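Local atomic coordinates of export chaperone SatS (Mycobacterium tuberculosis H37Rv, PDB entry 6DNM), a protein that acts as a chaperone for the SecA2 protein export pathway of Mycobacterium tuberculosis. Residues T32-L37 with P41-R46; S134-V139 with E180-S185; S51-G54 with A58-R61; E118-A123 with Q151-V156. All blocks are in the same frame, centred on the assembly; numbering follows the deposited sequence.

Following the chain from the N terminus, interaction 1 comes first and closes a beta hairpin, with strand 29-37 turning back on strand 40-43. Interaction 3 opens after it and closes a second short loop, where strand 49-52 gives way to helix 56-63. These two touch: T32 and L44 are both hydrogen-bonded to S51, and the L44 side chain packs on F53 and L59. Interactions 2 and 4 lie in the helical part and cross along the chain. Interaction 4 joins helices 117-134 and 148-157, while interaction 2 brings 134-139, which runs from the end of helix 117-134 into helix 138-142, against helix 170-185. Interactions 3 and 4 lie on opposite sides of the chain's centre.

Interaction 1: T32-L37 with P41-R46; sequences TLRCYL and PIFLGR
The F43 ring takes the aliphatic part of R34 on one face and the methyl group of T32 at its edge, CG2 lying 4.4 Å from F43 CD1; Y133 of helix 117-134 meets the same ring edge-to-face. R34 CG stands 3.8 Å from the centroid of the F43 ring in a CH-pi contact, displaced toward the rim. With CG anti to the backbone N (chi1 -177°), the R34 chain is laid across the ring before it bends at chi2 and chi3, and the guanidinium plane ends 68° from that of the ring. The Y36 ring meets P41 obliquely, with CE1 3.8 Å from P41 CB, and its hydroxyl is hydrogen-bonded to D129.

R34, Y36, P41 and F43 thus share one face of the antiparallel hairpin of strands 29-37 and 40-43. C35 and I42 form the hydrogen-bonded pair on its other face, each N-H donating to the partner's carbonyl, with I42 N 2.8 Å from C35 O. SG of C35 rests against I42 CB, while I42 CD1 reaches both CB and CD2 of L37, each at 3.7 Å. A further bond, from L44 N to L33 O at 2.9 Å, carries the pairing beyond the last bridge.

Across the two segments the hydrogen bonding is entirely backbone. Polar side-chain ends find partners outside them: T32 OG1 is bonded to S51 O, and R34 has weak, long ion pairs with D19 and D129. The buried L33 N has no partner. Main-chain bonds thus set the register, while apolar contacts pack each face.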
# COMPACT_ATOMS: atom_id res chain seq x y z
N THR A 32 -0.23 5.01 6.86
CA THR A 32 1.09 4.54 7.29
C THR A 32 2.13 5.30 6.48
O THR A 32 1.80 6.23 5.73
CB THR A 32 1.21 3.01 7.18
OG1 THR A 32 2.43 2.58 7.81
CG2 THR A 32 1.20 2.52 5.73
N LEU A 33 3.41 4.93 6.65
CA LEU A 33 4.51 5.52 5.91
C LEU A 33 5.21 4.45 5.09
O LEU A 33 5.31 3.29 5.50
CB LEU A 33 5.56 6.15 6.84
CG LEU A 33 5.08 7.21 7.83
CD1 LEU A 33 6.23 7.70 8.70
CD2 LEU A 33 4.42 8.38 7.11
N ARG A 34 5.72 4.86 3.92
CA ARG A 34 6.47 3.96 3.06
C ARG A 34 7.58 4.73 2.36
O ARG A 34 7.38 5.87 1.95
CB ARG A 34 5.55 3.35 2.00
CG ARG A 34 6.25 2.32 1.09
CD ARG A 34 6.47 2.87 -0.33
NE ARG A 34 5.21 3.40 -0.83
CZ ARG A 34 5.04 4.22 -1.86
NH1 ARG A 34 3.84 4.62 -2.19
NH2 ARG A 34 6.06 4.66 -2.57
N CYS A 35 8.73 4.09 2.22
CA CYS A 35 9.83 4.64 1.45
C CYS A 35 10.47 3.53 0.63
O CYS A 35 10.08 2.36 0.73
CB CYS A 35 10.89 5.30 2.35
SG CYS A 35 11.79 4.13 3.36
N TYR A 36 11.46 3.89 -0.18
CA TYR A 36 12.26 2.92 -0.91
C TYR A 36 13.73 3.14 -0.56
O TYR A 36 14.21 4.28 -0.56
CB TYR A 36 12.06 3.06 -2.41
CG TYR A 36 10.63 2.86 -2.81
CD1 TYR A 36 10.10 1.58 -2.99
CD2 TYR A 36 9.79 3.94 -3.00
CE1 TYR A 36 8.76 1.39 -3.36
CE2 TYR A 36 8.49 3.77 -3.36
CZ TYR A 36 7.96 2.50 -3.54
OH TYR A 36 6.63 2.36 -3.90
N LEU A 37 14.42 2.06 -0.23
CA LEU A 37 15.84 2.09 0.07
C LEU A 37 16.49 1.06 -0.84
O LEU A 37 16.15 -0.12 -0.77
CB LEU A 37 16.07 1.69 1.53
CG LEU A 37 17.51 1.76 2.03
CD1 LEU A 37 18.08 3.15 1.82
CD2 LEU A 37 17.55 1.38 3.50
N PRO A 41 11.02 -1.56 -1.02
CA PRO A 41 10.09 -0.82 -0.18
C PRO A 41 10.29 -1.15 1.29
O PRO A 41 10.45 -2.31 1.67
CB PRO A 41 8.71 -1.30 -0.66
CG PRO A 41 8.98 -2.67 -1.21
CD PRO A 41 10.37 -2.66 -1.76
N ILE A 42 10.28 -0.11 2.12
CA ILE A 42 10.28 -0.26 3.57
C ILE A 42 9.09 0.51 4.11
O ILE A 42 8.92 1.70 3.80
CB ILE A 42 11.59 0.21 4.24
CG1 ILE A 42 12.83 -0.34 3.52
CG2 ILE A 42 11.60 -0.21 5.69
CD1 ILE A 42 14.14 0.02 4.21
N PHE A 43 8.27 -0.15 4.92
CA PHE A 43 7.11 0.49 5.53
C PHE A 43 7.39 0.76 7.00
O PHE A 43 8.29 0.19 7.61
CB PHE A 43 5.87 -0.41 5.44
CG PHE A 43 5.31 -0.57 4.05
CD1 PHE A 43 4.23 0.18 3.63
CD2 PHE A 43 5.83 -1.52 3.18
CE1 PHE A 43 3.69 0.02 2.37
CE2 PHE A 43 5.29 -1.69 1.91
CZ PHE A 43 4.22 -0.92 1.51
N LEU A 44 6.59 1.66 7.57
CA LEU A 44 6.52 1.80 9.01
C LEU A 44 5.98 0.50 9.58
O LEU A 44 4.79 0.20 9.44
CB LEU A 44 5.62 2.98 9.35
CG LEU A 44 5.45 3.31 10.83
CD1 LEU A 44 6.79 3.80 11.40
CD2 LEU A 44 4.34 4.35 11.02
N GLY A 45 6.85 -0.30 10.17
CA GLY A 45 6.46 -1.63 10.60
C GLY A 45 7.67 -2.38 11.09
O GLY A 45 8.78 -1.84 11.17
N ARG A 46 7.44 -3.65 11.43
CA ARG A 46 8.51 -4.51 11.89
C ARG A 46 8.15 -5.95 11.56
O ARG A 46 6.97 -6.29 11.48
CB ARG A 46 8.73 -4.38 13.41
CG ARG A 46 7.46 -4.68 14.22
CD ARG A 46 7.48 -4.02 15.60
NE ARG A 46 6.39 -4.51 16.45
CZ ARG A 46 5.23 -3.90 16.61
NH1 ARG A 46 4.30 -4.42 17.40
NH2 ARG A 46 4.98 -2.76 15.98

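Interaction 2: S134-V139 with E180-S185; sequences SEDSAV and ERFVES
S134 OG lies within hydrogen-bonding reach of two carbonyl oxygens of its own helix, those of I130 and G131, which must share its single proton or take it in turn. The hydroxyl also lies in the plane of the F182 ring, at its edge, 3.5 Å from CZ. The two carbonyls hold it back over the last turn of helix 117-134. Just beyond, E135 takes a positive phi and closes that helix with a Schellman motif.

The F182 ring carries the whole contact. A138 CB sits over the centre of one face, 3.8 Å from the centroid and only 7° off the ring normal, a nearly axial CH-pi contact. V139 CG2 approaches obliquely, 3.9 Å from F182 CE2. D136 comes from the direction opposite to F182, its CG 3.6 Å from F182 CE1. The same carboxylate forms an Asx turn, in which OD2 accepts the A138 N-H at 2.8 Å through its anti lone pair. This bent bond (136°) holds the carboxylate beside the ring, just ahead of helix 138-142.

F182 points its ring out of helix 170-185 with CG anti to the backbone N (chi1 169°), into the connection between helices 117-134 and 138-142. S185 OG donates to F182 O one turn later, while V139 and V183 both rest on L127, so that helices 117-134, 138-142 and 170-185 meet here.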
# COMPACT_ATOMS: atom_id res chain seq x y z
N SER A 134 7.20 -7.79 2.96
CA SER A 134 6.92 -8.93 3.82
C SER A 134 7.83 -10.12 3.55
O SER A 134 7.79 -11.09 4.32
CB SER A 134 5.46 -9.37 3.64
OG SER A 134 5.26 -9.94 2.36
N GLU A 135 8.63 -10.07 2.49
CA GLU A 135 9.52 -11.17 2.11
C GLU A 135 8.75 -12.47 1.87
O GLU A 135 9.26 -13.57 2.11
CB GLU A 135 10.67 -11.35 3.10
CG GLU A 135 11.55 -10.13 3.21
CD GLU A 135 12.74 -10.35 4.13
OE1 GLU A 135 13.73 -9.61 4.00
OE2 GLU A 135 12.67 -11.27 4.97
N ASP A 136 7.51 -12.34 1.40
CA ASP A 136 6.63 -13.46 1.12
C ASP A 136 6.26 -13.41 -0.35
O ASP A 136 5.96 -12.34 -0.89
CB ASP A 136 5.34 -13.33 1.96
CG ASP A 136 4.51 -14.59 1.97
OD1 ASP A 136 4.28 -15.14 3.07
OD2 ASP A 136 4.07 -15.03 0.89
N SER A 137 6.29 -14.57 -1.01
CA SER A 137 6.05 -14.64 -2.45
C SER A 137 4.57 -14.65 -2.82
O SER A 137 4.26 -14.82 -4.00
CB SER A 137 6.73 -15.88 -3.03
OG SER A 137 6.19 -17.06 -2.45
N ALA A 138 3.66 -14.45 -1.86
CA ALA A 138 2.24 -14.65 -2.14
C ALA A 138 1.75 -13.76 -3.28
O ALA A 138 1.01 -14.21 -4.16
CB ALA A 138 1.41 -14.42 -0.88
N VAL A 139 2.15 -12.48 -3.28
CA VAL A 139 1.69 -11.56 -4.32
C VAL A 139 2.28 -11.95 -5.67
O VAL A 139 1.56 -12.05 -6.67
CB VAL A 139 2.01 -10.10 -3.96
CG1 VAL A 139 1.58 -9.18 -5.10
CG2 VAL A 139 1.32 -9.69 -2.66
N GLU A 180 -6.31 -10.86 -0.86
CA GLU A 180 -6.73 -9.81 0.07
C GLU A 180 -6.60 -10.27 1.52
O GLU A 180 -6.25 -9.46 2.39
CB GLU A 180 -8.13 -9.29 -0.27
CG GLU A 180 -8.47 -8.01 0.51
CD GLU A 180 -9.64 -7.20 -0.05
OE1 GLU A 180 -10.34 -7.66 -0.99
OE2 GLU A 180 -9.85 -6.09 0.47
N ARG A 181 -6.85 -11.56 1.79
CA ARG A 181 -6.61 -12.09 3.14
C ARG A 181 -5.13 -12.01 3.50
O ARG A 181 -4.78 -11.67 4.64
CB ARG A 181 -7.10 -13.53 3.24
CG ARG A 181 -8.61 -13.68 3.35
CD ARG A 181 -9.00 -15.09 3.77
NE ARG A 181 -8.66 -16.10 2.76
CZ ARG A 181 -9.43 -16.45 1.74
NH1 ARG A 181 -10.61 -15.87 1.56
NH2 ARG A 181 -9.03 -17.39 0.89
N PHE A 182 -4.25 -12.30 2.54
CA PHE A 182 -2.82 -12.14 2.79
C PHE A 182 -2.48 -10.70 3.14
O PHE A 182 -1.77 -10.43 4.11
CB PHE A 182 -2.00 -12.60 1.58
CG PHE A 182 -0.55 -12.21 1.67
CD1 PHE A 182 0.31 -12.91 2.51
CD2 PHE A 182 -0.07 -11.11 0.98
CE1 PHE A 182 1.64 -12.54 2.62
CE2 PHE A 182 1.26 -10.74 1.08
CZ PHE A 182 2.11 -11.45 1.91
N VAL A 183 -2.98 -9.75 2.34
CA VAL A 183 -2.72 -8.34 2.62
C VAL A 183 -3.17 -7.98 4.03
O VAL A 183 -2.43 -7.36 4.80
CB VAL A 183 -3.40 -7.45 1.57
CG1 VAL A 183 -3.29 -6.01 1.96
CG2 VAL A 183 -2.77 -7.69 0.22
N GLU A 184 -4.40 -8.37 4.38
CA GLU A 184 -4.91 -8.06 5.72
C GLU A 184 -4.03 -8.65 6.81
O GLU A 184 -3.84 -8.02 7.85
CB GLU A 184 -6.35 -8.53 5.86
CG GLU A 184 -7.35 -7.75 5.01
CD GLU A 184 -7.70 -6.40 5.62
OE1 GLU A 184 -7.16 -6.08 6.69
OE2 GLU A 184 -8.52 -5.67 5.03
N SER A 185 -3.45 -9.83 6.57
CA SER A 185 -2.57 -10.45 7.55
C SER A 185 -1.30 -9.64 7.77
O SER A 185 -0.65 -9.79 8.81
CB SER A 185 -2.23 -11.88 7.13
OG SER A 185 -1.14 -11.92 6.22

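Interaction 3: S51-G54 with A58-R61; sequences SVFG and ALAR
The close-packed part of this contact is the F53 ring, which has the backbone and side chain of L59 laid over it. L59 CA stands above one face, offset toward the rim, at 4.2 Å from the ring centroid and 23° off the normal, a CH-pi contact made by the helix backbone itself. From there the leucine crosses the phenylalanine at about a right angle. Its CD1 comes down 3.9 Å from F53 CD2, nearly as close to CE2. The carbonyl oxygen of A58 joins this close side, approaching the ring obliquely, 3.9 Å from F53 CD1. Having CG anti to its carbonyl carbon (chi1 -60°), F53 turns its ring toward the first turn of helix 56-63.

The two segments form a strand-to-helix connection: strand 49-52 ends just before F53, and helix 56-63 begins after a short loop, folding back so that F53 packs on its N-terminal half. L44 touches both F53 and L59, and the Y62 ring meets that of F53 with planes about 55° apart.

Toward solvent the packing is looser. A58, partly exposed, brings its CB no nearer than 4.2 Å to F53 CB, and G54, the residue following F53, is exposed.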
# COMPACT_ATOMS: atom_id res chain seq x y z
N SER A 51 2.57 -1.35 10.21
CA SER A 51 1.74 -0.68 11.21
C SER A 51 0.78 0.28 10.52
O SER A 51 1.21 1.19 9.80
CB SER A 51 2.63 0.10 12.18
OG SER A 51 3.37 -0.78 13.01
N VAL A 52 -0.52 0.10 10.76
CA VAL A 52 -1.55 0.97 10.19
C VAL A 52 -2.31 1.69 11.28
O VAL A 52 -2.49 1.19 12.40
CB VAL A 52 -2.51 0.21 9.25
CG1 VAL A 52 -1.74 -0.29 8.03
CG2 VAL A 52 -3.21 -0.94 9.98
N PHE A 53 -2.81 2.88 10.93
CA PHE A 53 -3.46 3.81 11.85
C PHE A 53 -4.76 4.31 11.24
O PHE A 53 -4.84 4.52 10.02
CB PHE A 53 -2.51 4.98 12.18
CG PHE A 53 -1.24 4.52 12.82
CD1 PHE A 53 -1.13 4.47 14.20
CD2 PHE A 53 -0.17 4.08 12.04
CE1 PHE A 53 0.03 4.00 14.80
CE2 PHE A 53 0.99 3.61 12.63
CZ PHE A 53 1.09 3.58 14.01
N GLY A 54 -5.79 4.50 12.08
CA GLY A 54 -7.08 4.89 11.55
C GLY A 54 -7.23 6.36 11.24
O GLY A 54 -8.27 6.77 10.71
N ALA A 58 -3.68 9.76 14.82
CA ALA A 58 -3.15 8.58 15.48
C ALA A 58 -1.73 8.30 15.01
O ALA A 58 -0.85 7.97 15.81
CB ALA A 58 -4.06 7.38 15.23
N LEU A 59 -1.48 8.42 13.70
CA LEU A 59 -0.14 8.25 13.16
C LEU A 59 0.83 9.27 13.75
O LEU A 59 1.93 8.93 14.18
CB LEU A 59 -0.20 8.35 11.63
CG LEU A 59 1.12 8.34 10.85
CD1 LEU A 59 2.01 7.17 11.24
CD2 LEU A 59 0.86 8.37 9.33
N ALA A 60 0.41 10.54 13.81
CA ALA A 60 1.28 11.58 14.38
C ALA A 60 1.59 11.30 15.85
O ALA A 60 2.72 11.54 16.30
CB ALA A 60 0.63 12.95 14.20
N ARG A 61 0.60 10.81 16.61
CA ARG A 61 0.85 10.47 18.01
C ARG A 61 1.89 9.37 18.13
O ARG A 61 2.78 9.43 18.99
CB ARG A 61 -0.44 10.00 18.67
CG ARG A 61 -1.41 11.09 19.00
CD ARG A 61 -0.95 11.86 20.18
NE ARG A 61 -1.92 12.90 20.51
CZ ARG A 61 -1.58 14.12 20.89
NH1 ARG A 61 -0.30 14.45 20.99
NH2 ARG A 61 -2.52 15.00 21.17

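Interaction 4: E118-A123 with Q151-V156; sequences EQLDLA and QLVAYV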
# COMPACT_ATOMS: atom_id res chain seq x y z
N GLU A 118 -7.26 2.35 -13.60
CA GLU A 118 -6.41 3.17 -12.74
C GLU A 118 -6.42 2.65 -11.30
O GLU A 118 -5.35 2.54 -10.67
CB GLU A 118 -6.86 4.63 -12.81
CG GLU A 118 -5.88 5.58 -12.16
CD GLU A 118 -6.52 6.91 -11.82
OE1 GLU A 118 -5.93 7.68 -11.03
OE2 GLU A 118 -7.62 7.20 -12.35
N GLN A 119 -7.59 2.32 -10.77
CA GLN A 119 -7.66 1.75 -9.43
C GLN A 119 -6.79 0.50 -9.32
O GLN A 119 -6.02 0.34 -8.37
CB GLN A 119 -9.10 1.41 -9.07
CG GLN A 119 -9.19 0.81 -7.67
CD GLN A 119 -10.56 0.34 -7.30
OE1 GLN A 119 -11.52 0.52 -8.05
NE2 GLN A 119 -10.67 -0.26 -6.12
N LEU A 120 -6.92 -0.40 -10.28
CA LEU A 120 -6.15 -1.63 -10.25
C LEU A 120 -4.66 -1.38 -10.37
O LEU A 120 -3.89 -2.02 -9.72
CB LEU A 120 -6.64 -2.60 -11.32
CG LEU A 120 -5.96 -3.96 -11.31
CD1 LEU A 120 -6.21 -4.70 -10.01
CD2 LEU A 120 -6.36 -4.82 -12.49
N ASP A 121 -4.27 -0.44 -11.20
CA ASP A 121 -2.87 -0.14 -11.37
C ASP A 121 -2.23 0.30 -10.07
O ASP A 121 -1.19 -0.19 -9.70
CB ASP A 121 -2.62 0.89 -12.46
CG ASP A 121 -1.19 0.82 -12.93
OD1 ASP A 121 -0.36 1.53 -12.44
OD2 ASP A 121 -0.90 -0.05 -13.76
N LEU A 122 -2.88 1.24 -9.39
CA LEU A 122 -2.41 1.65 -8.07
C LEU A 122 -2.42 0.49 -7.08
O LEU A 122 -1.47 0.31 -6.32
CB LEU A 122 -3.27 2.82 -7.57
CG LEU A 122 -2.93 4.17 -8.19
CD1 LEU A 122 -4.12 5.11 -8.08
CD2 LEU A 122 -1.70 4.76 -7.52
N ALA A 123 -3.49 -0.31 -7.08
CA ALA A 123 -3.58 -1.42 -6.13
C ALA A 123 -2.44 -2.42 -6.31
O ALA A 123 -1.87 -2.91 -5.32
CB ALA A 123 -4.92 -2.14 -6.26
N GLN A 151 -3.80 -13.46 -15.05
CA GLN A 151 -4.23 -13.24 -16.43
C GLN A 151 -5.24 -12.09 -16.51
O GLN A 151 -5.15 -11.22 -17.39
CB GLN A 151 -4.83 -14.54 -16.95
CG GLN A 151 -5.51 -14.49 -18.28
CD GLN A 151 -6.27 -15.78 -18.55
OE1 GLN A 151 -7.50 -15.83 -18.39
NE2 GLN A 151 -5.55 -16.84 -18.93
N LEU A 152 -6.19 -12.05 -15.58
CA LEU A 152 -7.20 -10.99 -15.59
C LEU A 152 -6.59 -9.62 -15.30
O LEU A 152 -6.90 -8.63 -15.98
CB LEU A 152 -8.30 -11.34 -14.59
CG LEU A 152 -9.55 -10.45 -14.55
CD1 LEU A 152 -10.09 -10.17 -15.94
CD2 LEU A 152 -10.61 -11.11 -13.68
N VAL A 153 -5.72 -9.55 -14.29
CA VAL A 153 -5.04 -8.30 -13.97
C VAL A 153 -4.22 -7.81 -15.16
O VAL A 153 -4.29 -6.63 -15.52
CB VAL A 153 -4.17 -8.51 -12.72
CG1 VAL A 153 -3.23 -7.31 -12.51
CG2 VAL A 153 -5.06 -8.73 -11.50
N ALA A 154 -3.44 -8.70 -15.78
CA ALA A 154 -2.61 -8.28 -16.91
C ALA A 154 -3.48 -7.73 -18.04
O ALA A 154 -3.13 -6.72 -18.67
CB ALA A 154 -1.73 -9.43 -17.39
N TYR A 155 -4.63 -8.36 -18.28
CA TYR A 155 -5.52 -7.88 -19.33
C TYR A 155 -6.04 -6.48 -19.03
O TYR A 155 -6.01 -5.60 -19.89
CB TYR A 155 -6.66 -8.87 -19.55
CG TYR A 155 -7.63 -8.37 -20.60
CD1 TYR A 155 -7.34 -8.50 -21.95
CD2 TYR A 155 -8.81 -7.72 -20.24
CE1 TYR A 155 -8.21 -8.03 -22.92
CE2 TYR A 155 -9.69 -7.25 -21.21
CZ TYR A 155 -9.38 -7.40 -22.55
OH TYR A 155 -10.25 -6.92 -23.51
N VAL A 156 -6.54 -6.26 -17.80
CA VAL A 156 -7.10 -4.96 -17.44
C VAL A 156 -6.04 -3.87 -17.54
O VAL A 156 -6.32 -2.75 -17.98
CB VAL A 156 -7.74 -5.00 -16.04
CG1 VAL A 156 -8.12 -3.58 -15.56
CG2 VAL A 156 -8.96 -5.91 -16.01
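L120 meets V153 and V156 where two helices pack, 117-134 against 148-157, in the helical part of the domain. The contact is small and wholly apolar, with L120 as the single side chain reaching over from its helix and two valines, three residues apart, receiving it.

From CA, CB sets out toward the other helix but stays distant, with V156 CG1 at 4.6 Å as its neighbour. CG, anti to the backbone N (chi1 -176°), carries the chain inward and lies 4.5 Å from V153 CG1. At this point the leucine forks. CD1 makes a loose approach to V153, whose CG2 is 4.4 Å away. CD2 does most of the touching, meeting both valines; the L120 and V156 side chains cross at about a right angle. Outside the pair of segments, F108 of helix 104-110 and L157 also touch L120, and F108 touches L152 as well, so a third helix closes on the same apolar cluster.

V153 presents its CG1 to the leucine at 4.0 Å from CD2. V156 is nearer still, and offers two carbons to the same methyl: L120 CD2 lies 3.8 Å from V156 CB and 3.7 Å from V156 CG1.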